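Local coordinates for transmembrane protease (PDB 2E7V), which probably cleaves protein substrates as a membrane-anchored serine endopeptidase, and is represented here by its SEA domain, a module separate from the protease domain, at residues Tyr18-Ala21 and Leu22-Pro25; His28-Arg31 and Thr32-Arg36; Ser48-Lys51 and Ser52-Ile55. All coordinates share one frame; numbering follows the deposited sequence.

Interaction 1: Tyr18-Ala21 and Leu22-Pro25; sequences YTEA and LNSP
Tyr-18 leans forward over the turn that follows it and meets Leu-22 with one ring face and Asn-23 with its hydroxyl end. Start at CB: with CG anti to the backbone N (chi1 -172°), the ring is sent out over the residues to come. Tyr-18 CD1 lies 3.8 Å from Leu-22 CD1, and Tyr-18 CE1 is 3.6 Å from Leu-22 CB. That methylene sits over the ring face, displaced toward its rim, in a CH-pi contact with 3.9 Å from Leu-22 CB to the ring centroid. Farther out, Tyr-18 CZ has the amide oxygen OD1 of Asn-23 3.2 Å away, at the ring edge and in its plane. The hydroxyl then donates to it; Tyr-18 OH to Asn-23 OD1 is modelled at 2.4 Å, so short that the exact length is doubtful.

Beneath the ring the chain makes a short 3-10 turn, in the loop that joins strand 16-17 to helix 28-46. Its i to i+3 bonds run from Leu-22 N to Thr-19 O at 2.9 Å and from Asn-23 N to Glu-20 O at 2.7 Å; the next, from Ser-24 N to Ala-21 O, is weak. Ala-21 O also accepts from Thr-27 OG1, just ahead of the helix. On the outer side, the Glu-20 carboxylate stands 85° to the Asn-23 amide, and although OE1 and ND2 are near each other, the angle is wrong for a hydrogen bond. Farther in, Tyr-18 and Leu-22 both pack on Val-69 of strand 68-78.

Interaction 2: His28-Arg31 and Thr32-Arg36; sequences HEYR and TLSER
Thr-32 sets its methyl CG2 over one face of the His-28 imidazole, one helical turn earlier; this close pair is tightly packed although it lies on the exposed flank of the helix. CG2 stands over the centre of the ring in a CH-pi contact, 3.5 Å from the centroid and 3.3 Å from the nearest ring atom, His-28 NE2. The other branch of the threonine is turned back to the helix: OG1 sits between the backbone N and the carbonyl carbon (chi1 64°) and donates to His-28 O at 3.0 Å. That oxygen also takes the usual helical bond from Thr-32 N, 2.9 Å away, and the two donors come to it from opposite faces of the carbonyl plane.

Another doubly gripped carbonyl follows on the buried side of the helix. Tyr-30 O accepts from Ser-34 N and from Ser-34 OG, the hydroxyl at 3.1 Å and well above the carbonyl plane. The same OG rests 3.4 Å from Tyr-30 CE1, approaching the ring obliquely.

The loose part is the Arg-31 and Glu-35 side chains. Arg-31 runs out extended, its NE hydrogen-bonded to Pro-25 O rather than to the next turn, and the Glu-35 side chain touches the preceding turn with CB alone, near Arg-31 O. Tyr-30 and Ser-34 face inward, both against Leu-62 of strand 54-65; Tyr-30 also packs on Lys-61 and Ser-34 on Val-59, and so the opening turns of helix 28-46 lie against the sheet.

Interaction 3: Ser48-Lys51 and Ser52-Ile55; sequences SSLK and SEFI
Leu-50 and Glu-53 cross at about a right angle, carboxylate oxygen OE2 of Glu-53 coming within 3.0 Å of Leu-50 CA. Beside this approach, Leu-50 CD2 flanks Glu-53 OE2 at 3.6 Å. Leu-50 is the inward-facing member of the contact, packing on Phe-45 of helix 28-46 and on Met-88 and Ile-92 of helix 85-96. Its carbonyl takes two N-H groups at the entry to strand 54-65: Leu-50 O accepts from Phe-54 N at 2.9 Å, nearly along the C=O axis (170°), and from Glu-53 N at 3.1 Å, which comes from far above the carbonyl plane.

Lys-51 closes the preceding type I turn, Ser-48 to Lys-51. Its CG is wedged between the backbone N and the carbonyl carbon (chi1 63°), and the chain bends at chi3 and chi4, curling back until Lys-51 NZ lies 2.7 Å from Ser-48 O. The lysine's own backbone N binds that oxygen from the opposite face, so one residue clasps the start of the turn twice. Ser-48 OG in turn accepts from Leu-50 N, an ST turn within the same loop.

Ser-52 works through a water. The water accepts from Ser-52 N and Ser-52 OG, and donates to Ser-49 O and Glu-53 OE2. Its bonds to Ser-52 OG and Glu-53 OE2 are both modelled at 2.5 Å, short enough that their exact length is doubtful. Two donors and two acceptors surround the water, making it a bridge between the turn and the strand entry.

Glu-53 has both oxygens engaged: OE2 takes the water's hydrogen, while OE1 forms a salt bridge with Arg-91 of helix 85-96. This pairing probably favours the ionised carboxylate, and it couples the loop to the second helix through charge as well as through the apolar packing of Leu-50.

Overall arrangement
Followed from the N terminus, the three contacts come in series, neither nested nor crossed. Interaction 1 turns the chain after strand 16-17, and interaction 2 takes over at the start of helix 28-46; they touch, with centres about 10 Å apart. The helix then carries the chain across the sheet, and interaction 3 closes the loop between its far end and strand 54-65, about 32 Å from interaction 1, centre to centre, on the opposite side of the domain centre. Together they bracket the first helical crossover of the ferredoxin-like alpha/beta sandwich of SEA domains. Interaction 2, in contrast to interaction 3, lies wholly within the helix and closes no loop.

Interaction 1: Tyr18-Ala21 and Leu22-Pro25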
ATOM      1  N   TYR A  18      13.172  -3.471   9.005  1.00 18.15           N
ATOM      2  CA  TYR A  18      13.521  -4.467   8.007  1.00 22.15           C
ATOM      3  C   TYR A  18      14.435  -5.489   8.688  1.00 20.96           C
ATOM      4  O   TYR A  18      15.462  -5.124   9.248  1.00 26.91           O
ATOM      5  CB  TYR A  18      14.258  -3.815   6.832  1.00 16.81           C
ATOM      6  CG  TYR A  18      14.485  -4.751   5.672  1.00 22.65           C
ATOM      7  CD1 TYR A  18      13.538  -4.875   4.648  1.00 21.12           C
ATOM      8  CD2 TYR A  18      15.625  -5.545   5.612  1.00 21.48           C
ATOM      9  CE1 TYR A  18      13.729  -5.776   3.594  1.00 21.76           C
ATOM     10  CE2 TYR A  18      15.822  -6.448   4.569  1.00 26.26           C
ATOM     11  CZ  TYR A  18      14.875  -6.559   3.565  1.00 23.40           C
ATOM     12  OH  TYR A  18      15.085  -7.457   2.541  1.00 22.87           O
ATOM     13  N   THR A  19      14.049  -6.759   8.652  1.00 23.36           N
ATOM     14  CA  THR A  19      14.835  -7.835   9.264  1.00 21.19           C
ATOM     15  C   THR A  19      15.189  -8.842   8.171  1.00 20.33           C
ATOM     16  O   THR A  19      14.602  -8.800   7.097  1.00 17.37           O
ATOM     17  CB  THR A  19      14.027  -8.534  10.357  1.00 22.48           C
ATOM     18  OG1 THR A  19      12.793  -9.021   9.805  1.00 20.67           O
ATOM     19  CG2 THR A  19      13.720  -7.561  11.488  1.00 26.04           C
ATOM     20  N   GLU A  20      16.130  -9.750   8.434  1.00 21.72           N
ATOM     21  CA  GLU A  20      16.537 -10.727   7.419  1.00 22.27           C
ATOM     22  C   GLU A  20      15.395 -11.529   6.816  1.00 20.38           C
ATOM     23  O   GLU A  20      15.384 -11.806   5.611  1.00 21.95           O
ATOM     24  CB  GLU A  20      17.581 -11.689   7.982  1.00 27.91           C
ATOM     25  CG  GLU A  20      18.946 -11.070   8.072  1.00 34.46           C
ATOM     26  CD  GLU A  20      19.424 -10.587   6.721  1.00 36.67           C
ATOM     27  OE1 GLU A  20      19.900 -11.423   5.923  1.00 39.00           O
ATOM     28  OE2 GLU A  20      19.305  -9.372   6.453  1.00 38.79           O
ATOM     29  N   ALA A  21      14.439 -11.915   7.649  1.00 18.79           N
ATOM     30  CA  ALA A  21      13.301 -12.678   7.171  1.00 18.09           C
ATOM     31  C   ALA A  21      12.658 -11.991   5.974  1.00 16.10           C
ATOM     32  O   ALA A  21      12.061 -12.652   5.131  1.00 18.78           O
ATOM     33  CB  ALA A  21      12.271 -12.848   8.285  1.00 18.21           C
ATOM     34  N   LEU A  22      12.781 -10.668   5.892  1.00 16.33           N
ATOM     35  CA  LEU A  22      12.166  -9.941   4.783  1.00 18.55           C
ATOM     36  C   LEU A  22      12.903 -10.072   3.454  1.00 21.32           C
ATOM     37  O   LEU A  22      12.390  -9.646   2.421  1.00 15.79           O
ATOM     38  CB  LEU A  22      11.977  -8.461   5.146  1.00 15.48           C
ATOM     39  CG  LEU A  22      11.031  -8.190   6.328  1.00 14.19           C
ATOM     40  CD1 LEU A  22      10.668  -6.714   6.355  1.00 14.63           C
ATOM     41  CD2 LEU A  22       9.766  -9.045   6.196  1.00 14.20           C
ATOM     42  N   ASN A  23      14.091 -10.681   3.481  1.00 23.08           N
ATOM     43  CA  ASN A  23      14.896 -10.885   2.274  1.00 24.76           C
ATOM     44  C   ASN A  23      14.304 -11.965   1.380  1.00 25.64           C
ATOM     45  O   ASN A  23      14.572 -12.019   0.176  1.00 25.69           O
ATOM     46  CB  ASN A  23      16.315 -11.338   2.638  1.00 27.21           C
ATOM     47  CG  ASN A  23      17.223 -10.200   3.017  1.00 26.91           C
ATOM     48  OD1 ASN A  23      16.832  -9.036   2.994  1.00 30.28           O
ATOM     49  ND2 ASN A  23      18.456 -10.530   3.365  1.00 29.77           N
ATOM     50  N   SER A  24      13.519 -12.843   1.986  1.00 23.47           N
ATOM     51  CA  SER A  24      12.930 -13.951   1.263  1.00 22.40           C
ATOM     52  C   SER A  24      11.415 -13.953   1.252  1.00 21.06           C
ATOM     53  O   SER A  24      10.776 -13.938   2.297  1.00 21.84           O
ATOM     54  CB  SER A  24      13.421 -15.272   1.850  1.00 23.42           C
ATOM     55  OG  SER A  24      12.677 -16.352   1.321  1.00 19.80           O
ATOM     56  N   PRO A  25      10.823 -13.973   0.053  1.00 21.60           N
ATOM     57  CA  PRO A  25       9.369 -13.986  -0.121  1.00 21.78           C
ATOM     58  C   PRO A  25       8.745 -15.230   0.507  1.00 19.95           C
ATOM     59  O   PRO A  25       7.546 -15.274   0.757  1.00 20.51           O
ATOM     60  CB  PRO A  25       9.207 -13.976  -1.638  1.00 21.08           C
ATOM     61  CG  PRO A  25      10.379 -13.175  -2.087  1.00 24.50           C
ATOM     62  CD  PRO A  25      11.504 -13.728  -1.231  1.00 20.13           C
TER

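Interaction 2: His28-Arg31 and Thr32-Arg36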
ATOM      1  N   HIS A  28       7.503 -16.455   6.739  1.00 16.46           N
ATOM      2  CA  HIS A  28       6.253 -16.092   7.380  1.00 18.13           C
ATOM      3  C   HIS A  28       6.184 -14.569   7.502  1.00 18.66           C
ATOM      4  O   HIS A  28       5.146 -13.966   7.232  1.00 19.30           O
ATOM      5  CB  HIS A  28       6.178 -16.729   8.767  1.00 19.33           C
ATOM      6  CG  HIS A  28       5.060 -16.208   9.612  1.00 19.80           C
ATOM      7  ND1 HIS A  28       5.190 -15.097  10.416  1.00 22.38           N
ATOM      8  CD2 HIS A  28       3.798 -16.664   9.802  1.00 24.40           C
ATOM      9  CE1 HIS A  28       4.061 -14.894  11.071  1.00 22.19           C
ATOM     10  NE2 HIS A  28       3.199 -15.832  10.717  1.00 24.25           N
ATOM     11  N   GLU A  29       7.290 -13.950   7.912  1.00 12.67           N
ATOM     12  CA  GLU A  29       7.329 -12.490   8.066  1.00 15.46           C
ATOM     13  C   GLU A  29       6.991 -11.740   6.769  1.00 13.87           C
ATOM     14  O   GLU A  29       6.188 -10.805   6.769  1.00 14.74           O
ATOM     15  CB  GLU A  29       8.709 -12.033   8.550  1.00 13.68           C
ATOM     16  CG  GLU A  29       9.016 -12.334  10.012  1.00 17.68           C
ATOM     17  CD  GLU A  29       9.511 -13.756  10.240  1.00 21.78           C
ATOM     18  OE1 GLU A  29       9.764 -14.473   9.253  1.00 18.46           O
ATOM     19  OE2 GLU A  29       9.659 -14.150  11.416  1.00 23.78           O
ATOM     20  N   TYR A  30       7.626 -12.139   5.673  1.00 13.29           N
ATOM     21  CA  TYR A  30       7.395 -11.515   4.375  1.00 12.62           C
ATOM     22  C   TYR A  30       5.948 -11.696   3.931  1.00 15.50           C
ATOM     23  O   TYR A  30       5.259 -10.729   3.609  1.00 13.30           O
ATOM     24  CB  TYR A  30       8.336 -12.129   3.331  1.00 16.47           C
ATOM     25  CG  TYR A  30       8.337 -11.456   1.970  1.00 21.15           C
ATOM     26  CD1 TYR A  30       7.225 -11.518   1.128  1.00 19.64           C
ATOM     27  CD2 TYR A  30       9.475 -10.799   1.502  1.00 22.26           C
ATOM     28  CE1 TYR A  30       7.254 -10.948  -0.146  1.00 24.47           C
ATOM     29  CE2 TYR A  30       9.510 -10.229   0.235  1.00 23.73           C
ATOM     30  CZ  TYR A  30       8.401 -10.308  -0.586  1.00 24.13           C
ATOM     31  OH  TYR A  30       8.457  -9.764  -1.857  1.00 27.00           O
ATOM     32  N   ARG A  31       5.480 -12.936   3.930  1.00 13.94           N
ATOM     33  CA  ARG A  31       4.118 -13.213   3.492  1.00 17.11           C
ATOM     34  C   ARG A  31       3.007 -12.587   4.337  1.00 15.96           C
ATOM     35  O   ARG A  31       2.007 -12.129   3.780  1.00 17.27           O
ATOM     36  CB  ARG A  31       3.912 -14.726   3.352  1.00 16.39           C
ATOM     37  CG  ARG A  31       4.744 -15.309   2.219  1.00 24.43           C
ATOM     38  CD  ARG A  31       4.576 -16.807   2.038  1.00 30.58           C
ATOM     39  NE  ARG A  31       5.451 -17.298   0.969  1.00 35.23           N
ATOM     40  CZ  ARG A  31       5.377 -18.511   0.425  1.00 35.12           C
ATOM     41  NH1 ARG A  31       4.461 -19.376   0.842  1.00 38.64           N
ATOM     42  NH2 ARG A  31       6.218 -18.861  -0.540  1.00 30.29           N
ATOM     43  N   THR A  32       3.171 -12.548   5.658  1.00 13.30           N
ATOM     44  CA  THR A  32       2.139 -11.969   6.516  1.00 15.61           C
ATOM     45  C   THR A  32       2.110 -10.447   6.388  1.00 16.08           C
ATOM     46  O   THR A  32       1.038  -9.836   6.409  1.00 14.29           O
ATOM     47  CB  THR A  32       2.314 -12.375   8.009  1.00 16.02           C
ATOM     48  OG1 THR A  32       3.534 -11.841   8.522  1.00 20.98           O
ATOM     49  CG2 THR A  32       2.336 -13.886   8.144  1.00 15.55           C
ATOM     50  N   LEU A  33       3.281  -9.833   6.239  1.00 14.41           N
ATOM     51  CA  LEU A  33       3.331  -8.387   6.063  1.00 15.45           C
ATOM     52  C   LEU A  33       2.761  -8.034   4.677  1.00 14.65           C
ATOM     53  O   LEU A  33       2.015  -7.065   4.537  1.00 15.85           O
ATOM     54  CB  LEU A  33       4.764  -7.860   6.183  1.00 10.57           C
ATOM     55  CG  LEU A  33       4.887  -6.372   5.836  1.00 15.48           C
ATOM     56  CD1 LEU A  33       3.970  -5.573   6.761  1.00 14.50           C
ATOM     57  CD2 LEU A  33       6.334  -5.905   5.951  1.00 10.27           C
ATOM     58  N   SER A  34       3.119  -8.819   3.660  1.00 12.17           N
ATOM     59  CA  SER A  34       2.620  -8.584   2.303  1.00 14.72           C
ATOM     60  C   SER A  34       1.109  -8.764   2.240  1.00 15.43           C
ATOM     61  O   SER A  34       0.408  -8.021   1.554  1.00 12.85           O
ATOM     62  CB  SER A  34       3.281  -9.548   1.308  1.00 14.37           C
ATOM     63  OG  SER A  34       4.598  -9.132   1.011  1.00 15.16           O
ATOM     64  N   GLU A  35       0.615  -9.751   2.976  1.00 15.94           N
ATOM     65  CA  GLU A  35      -0.810 -10.042   3.010  1.00 18.95           C
ATOM     66  C   GLU A  35      -1.579  -8.920   3.705  1.00 15.71           C
ATOM     67  O   GLU A  35      -2.667  -8.553   3.270  1.00 12.37           O
ATOM     68  CB  GLU A  35      -1.036 -11.377   3.723  1.00 23.22           C
ATOM     69  CG  GLU A  35      -2.478 -11.743   3.962  1.00 31.78           C
ATOM     70  CD  GLU A  35      -2.600 -13.096   4.630  1.00 39.97           C
ATOM     71  OE1 GLU A  35      -2.263 -14.114   3.980  1.00 43.60           O
ATOM     72  OE2 GLU A  35      -3.020 -13.139   5.809  1.00 41.84           O
ATOM     73  N   ARG A  36      -1.010  -8.373   4.778  1.00 14.17           N
ATOM     74  CA  ARG A  36      -1.656  -7.284   5.514  1.00 14.14           C
ATOM     75  C   ARG A  36      -1.740  -6.037   4.633  1.00 13.07           C
ATOM     76  O   ARG A  36      -2.774  -5.358   4.579  1.00 13.47           O
ATOM     77  CB  ARG A  36      -0.873  -6.975   6.796  1.00 13.15           C
ATOM     78  CG  ARG A  36      -1.329  -5.724   7.557  1.00 19.68           C
ATOM     79  CD  ARG A  36      -2.817  -5.760   7.905  1.00 16.95           C
ATOM     80  NE  ARG A  36      -3.281  -4.525   8.550  1.00 17.05           N
ATOM     81  CZ  ARG A  36      -4.564  -4.169   8.631  1.00 19.96           C
ATOM     82  NH1 ARG A  36      -5.502  -4.950   8.116  1.00 16.87           N
ATOM     83  NH2 ARG A  36      -4.916  -3.020   9.204  1.00 20.28           N
TER

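Interaction 3: Ser48-Lys51 and Ser52-Ile55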
ATOM      1  N   SER A  48     -14.408   2.773  -1.846  1.00 17.63           N
ATOM      2  CA  SER A  48     -14.145   4.016  -2.570  1.00 13.93           C
ATOM      3  C   SER A  48     -14.990   4.120  -3.846  1.00 15.37           C
ATOM      4  O   SER A  48     -15.772   3.224  -4.152  1.00 14.06           O
ATOM      5  CB  SER A  48     -12.662   4.090  -2.947  1.00 13.51           C
ATOM      6  OG  SER A  48     -12.394   3.233  -4.043  1.00 10.25           O
ATOM      7  N   SER A  49     -14.806   5.209  -4.595  1.00 14.17           N
ATOM      8  CA  SER A  49     -15.544   5.436  -5.843  1.00 15.61           C
ATOM      9  C   SER A  49     -15.021   4.540  -6.953  1.00 14.68           C
ATOM     10  O   SER A  49     -15.564   4.516  -8.066  1.00 14.62           O
ATOM     11  CB  SER A  49     -15.417   6.897  -6.266  1.00 15.14           C
ATOM     12  OG  SER A  49     -15.835   7.742  -5.210  1.00 25.37           O
ATOM     13  N   LEU A  50     -13.961   3.804  -6.635  1.00 13.48           N
ATOM     14  CA  LEU A  50     -13.327   2.879  -7.571  1.00 12.62           C
ATOM     15  C   LEU A  50     -13.654   1.432  -7.225  1.00 13.64           C
ATOM     16  O   LEU A  50     -13.006   0.515  -7.719  1.00 15.73           O
ATOM     17  CB  LEU A  50     -11.806   3.068  -7.530  1.00 13.94           C
ATOM     18  CG  LEU A  50     -11.186   4.157  -8.408  1.00 13.78           C
ATOM     19  CD1 LEU A  50      -9.768   4.438  -7.961  1.00 11.78           C
ATOM     20  CD2 LEU A  50     -11.202   3.701  -9.865  1.00 13.93           C
ATOM     21  N   LYS A  51     -14.658   1.226  -6.383  1.00 14.45           N
ATOM     22  CA  LYS A  51     -15.031  -0.123  -5.962  1.00 15.99           C
ATOM     23  C   LYS A  51     -15.384  -1.075  -7.101  1.00 18.27           C
ATOM     24  O   LYS A  51     -15.091  -2.267  -7.018  1.00 17.07           O
ATOM     25  CB  LYS A  51     -16.194  -0.071  -4.962  1.00 12.53           C
ATOM     26  CG  LYS A  51     -17.482   0.496  -5.521  1.00 15.69           C
ATOM     27  CD  LYS A  51     -18.634   0.355  -4.528  1.00 19.49           C
ATOM     28  CE  LYS A  51     -19.023   1.682  -3.882  1.00 25.69           C
ATOM     29  NZ  LYS A  51     -18.000   2.178  -2.938  1.00 26.89           N
ATOM     30  N   SER A  52     -16.003  -0.557  -8.162  1.00 16.55           N
ATOM     31  CA  SER A  52     -16.394  -1.395  -9.294  1.00 18.92           C
ATOM     32  C   SER A  52     -15.265  -1.612 -10.298  1.00 16.35           C
ATOM     33  O   SER A  52     -15.323  -2.534 -11.100  1.00 17.81           O
ATOM     34  CB  SER A  52     -17.590  -0.782 -10.026  1.00 20.92           C
ATOM     35  OG  SER A  52     -17.212   0.405 -10.708  1.00 26.92           O
ATOM     36  N   GLU A  53     -14.242  -0.767 -10.250  1.00 16.92           N
ATOM     37  CA  GLU A  53     -13.121  -0.883 -11.183  1.00 15.21           C
ATOM     38  C   GLU A  53     -11.908  -1.636 -10.634  1.00 13.50           C
ATOM     39  O   GLU A  53     -11.182  -2.263 -11.396  1.00 15.69           O
ATOM     40  CB  GLU A  53     -12.659   0.507 -11.645  1.00 15.95           C
ATOM     41  CG  GLU A  53     -13.695   1.337 -12.414  1.00 23.48           C
ATOM     42  CD  GLU A  53     -14.529   2.227 -11.513  1.00 28.49           C
ATOM     43  OE1 GLU A  53     -15.322   3.026 -12.042  1.00 30.20           O
ATOM     44  OE2 GLU A  53     -14.395   2.134 -10.275  1.00 31.76           O
ATOM     45  N   PHE A  54     -11.663  -1.546  -9.329  1.00 13.53           N
ATOM     46  CA  PHE A  54     -10.520  -2.233  -8.722  1.00 14.02           C
ATOM     47  C   PHE A  54     -10.669  -3.755  -8.817  1.00 13.43           C
ATOM     48  O   PHE A  54     -11.696  -4.305  -8.430  1.00 14.69           O
ATOM     49  CB  PHE A  54     -10.372  -1.799  -7.254  1.00 14.19           C
ATOM     50  CG  PHE A  54      -9.301  -2.546  -6.489  1.00 14.56           C
ATOM     51  CD1 PHE A  54      -9.623  -3.674  -5.733  1.00 17.50           C
ATOM     52  CD2 PHE A  54      -7.974  -2.126  -6.525  1.00 14.55           C
ATOM     53  CE1 PHE A  54      -8.639  -4.375  -5.024  1.00 17.64           C
ATOM     54  CE2 PHE A  54      -6.982  -2.822  -5.818  1.00 16.82           C
ATOM     55  CZ  PHE A  54      -7.319  -3.950  -5.069  1.00 16.78           C
ATOM     56  N   ILE A  55      -9.653  -4.430  -9.349  1.00 12.90           N
ATOM     57  CA  ILE A  55      -9.702  -5.884  -9.476  1.00 14.56           C
ATOM     58  C   ILE A  55      -8.937  -6.561  -8.356  1.00 13.65           C
ATOM     59  O   ILE A  55      -9.509  -7.349  -7.608  1.00 14.35           O
ATOM     60  CB  ILE A  55      -9.141  -6.369 -10.834  1.00 16.69           C
ATOM     61  CG1 ILE A  55     -10.019  -5.835 -11.968  1.00 17.61           C
ATOM     62  CG2 ILE A  55      -9.142  -7.914 -10.880  1.00 16.66           C
ATOM     63  CD1 ILE A  55      -9.553  -6.233 -13.342  1.00 20.01           C
TER
HETATM   64  O   HOH W   1     -16.559   2.168  -9.050  1.00 25.23           O
HETATM   65  O   HOH W   2     -14.199  -5.127  -8.733  1.00 39.18           O